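PDB 5C9F: ApRick protease from Rickettsia conorii, which is a retropepsin-like aspartic protease, here as its protease domain, and probably acts as an endopeptidase that uses aspartate residues to cleave peptide bonds. Local coordinates for residues 14-17 against 21-24. Numbering follows the deposited sequence.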
loop_
_atom_site.group_PDB
_atom_site.type_symbol
_atom_site.label_atom_id
_atom_site.label_comp_id
_atom_site.label_asym_id
_atom_site.label_seq_id
_atom_site.Cartn_x
_atom_site.Cartn_y
_atom_site.Cartn_z
ATOM N N ALA A 14 8.656 17.311 -10.920
ATOM C CA ALA A 14 8.377 18.728 -11.007
ATOM C C ALA A 14 8.418 19.157 -12.478
ATOM O O ALA A 14 9.245 18.690 -13.256
ATOM C CB ALA A 14 9.364 19.512 -10.180
ATOM N N ARG A 15 7.494 20.032 -12.846
ATOM C CA ARG A 15 7.412 20.529 -14.190
ATOM C C ARG A 15 8.748 21.241 -14.524
ATOM O O ARG A 15 9.264 21.910 -13.724
ATOM C CB ARG A 15 6.259 21.527 -14.333
ATOM C CG ARG A 15 5.954 21.826 -15.785
ATOM C CD ARG A 15 4.879 22.900 -15.916
ATOM N NE ARG A 15 3.563 22.476 -15.427
ATOM C CZ ARG A 15 2.640 21.858 -16.159
ATOM N NH1 ARG A 15 2.919 21.435 -17.391
ATOM N NH2 ARG A 15 1.453 21.571 -15.625
ATOM N N ASN A 16 9.291 20.977 -15.696
ATOM C CA ASN A 16 10.476 21.639 -16.156
ATOM C C ASN A 16 10.133 23.137 -16.409
ATOM O O ASN A 16 8.996 23.466 -16.692
ATOM C CB ASN A 16 10.894 20.949 -17.423
ATOM C CG ASN A 16 12.235 21.405 -17.923
ATOM O OD1 ASN A 16 12.358 22.480 -18.479
ATOM N ND2 ASN A 16 13.241 20.554 -17.768
ATOM N N ARG A 17 11.126 24.013 -16.320
ATOM C CA ARG A 17 10.903 25.457 -16.575
ATOM C C ARG A 17 10.409 25.660 -18.011
ATOM O O ARG A 17 9.743 26.665 -18.288
ATOM C CB ARG A 17 12.189 26.290 -16.315
ATOM C CG ARG A 17 12.693 26.211 -14.860
ATOM C CD ARG A 17 11.930 27.108 -13.916
ATOM N NE ARG A 17 12.516 27.125 -12.579
ATOM C CZ ARG A 17 12.939 28.199 -11.908
ATOM N NH1 ARG A 17 12.965 29.425 -12.442
ATOM N NH2 ARG A 17 13.424 28.036 -10.671
ATOM N N PHE A 21 6.743 18.018 -18.543
ATOM C CA PHE A 21 7.190 17.052 -17.614
ATOM C C PHE A 21 8.039 16.024 -18.333
ATOM O O PHE A 21 7.661 15.539 -19.442
ATOM C CB PHE A 21 6.009 16.313 -16.943
ATOM C CG PHE A 21 5.150 17.170 -16.107
ATOM C CD1 PHE A 21 5.521 17.490 -14.808
ATOM C CD2 PHE A 21 3.958 17.661 -16.600
ATOM C CE1 PHE A 21 4.721 18.288 -14.038
ATOM C CE2 PHE A 21 3.142 18.468 -15.822
ATOM C CZ PHE A 21 3.526 18.775 -14.542
ATOM N N TYR A 22 9.182 15.689 -17.734
ATOM C CA TYR A 22 10.026 14.644 -18.265
ATOM C C TYR A 22 10.163 13.529 -17.260
ATOM O O TYR A 22 10.199 13.767 -16.061
ATOM C CB TYR A 22 11.428 15.210 -18.648
ATOM C CG TYR A 22 11.364 16.322 -19.675
ATOM C CD1 TYR A 22 11.367 16.049 -21.040
ATOM C CD2 TYR A 22 11.208 17.609 -19.299
ATOM C CE1 TYR A 22 11.259 17.056 -21.985
ATOM C CE2 TYR A 22 11.111 18.628 -20.258
ATOM C CZ TYR A 22 11.140 18.328 -21.588
ATOM O OH TYR A 22 11.063 19.305 -22.526
ATOM N N ILE A 23 10.306 12.306 -17.775
ATOM C CA ILE A 23 10.492 11.124 -16.935
ATOM C C ILE A 23 11.524 10.193 -17.563
ATOM O O ILE A 23 11.493 9.958 -18.758
ATOM C CB ILE A 23 9.240 10.213 -16.847
ATOM C CG1 ILE A 23 7.992 10.975 -16.514
ATOM C CG2 ILE A 23 9.485 9.172 -15.772
ATOM C CD1 ILE A 23 6.775 10.062 -16.622
ATOM N N ASN A 24 12.440 9.729 -16.740
ATOM C CA ASN A 24 13.461 8.756 -17.133
ATOM C C ASN A 24 12.903 7.369 -16.837
ATOM O O ASN A 24 12.338 7.121 -15.774
ATOM C CB ASN A 24 14.740 8.994 -16.332
ATOM C CG ASN A 24 15.428 10.250 -16.737
ATOM O OD1 ASN A 24 15.564 10.544 -17.930
ATOM N ND2 ASN A 24 15.829 11.025 -15.778
HETATM O O HOH W 1 10.008 17.614 -15.708
#
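Across the loop that joins strand 2-14 to strand 22-27 of this retropepsin-like domain, the CA atoms of Arg15 and Phe21 come nearest, 4.9 Å apart. The two backbones meet through a water rather than directly: water 1 donates to Ala14 O at 2.8 Å and accepts from Tyr22 N at 2.9 Å. Strand 2-14 belongs to the three-stranded antiparallel sheet with 123-131 and 116-120, whereas strand 22-27 enters the mixed sheet, so the contact sits where the chain passes from one sheet to the other.

Arg15 and Phe21 account for the larger part of the 247 Å² buried between the segments. Arg15 CG stands anti to the backbone N (chi1 -167°), and the chain then bends at chi3, which brings the methylene part and the guanidinium past the same ring. CG makes a CH-pi contact over one ring face, 4.2 Å from the Phe21 centroid. Further out, Phe21 CE2 lies over one face of the guanidinium, 3.4 Å from Arg15 CZ. The two planes are 48° apart, too inclined for a parallel stack. A salt bridge from Arg15 NE to Asp122 and a hydrogen bond from NH1 to Gly19 O probably restrict the guanidinium's rotation, while Leu124 and Ile119 also pack against the buried Phe21 side chain.

On the neighbouring pair, Asn16 meets Tyr22 by the ring edge, its amide plane turned 76° from the ring. Asp18 ties both side chains into the loop: its backbone N is bonded to Asn16 OD1, and its carboxylate OD2 to Tyr22 OH. The closest approach of this second pair is Asn16 CB in the plane of the tyrosine ring, 3.7 Å from Tyr22 CE2.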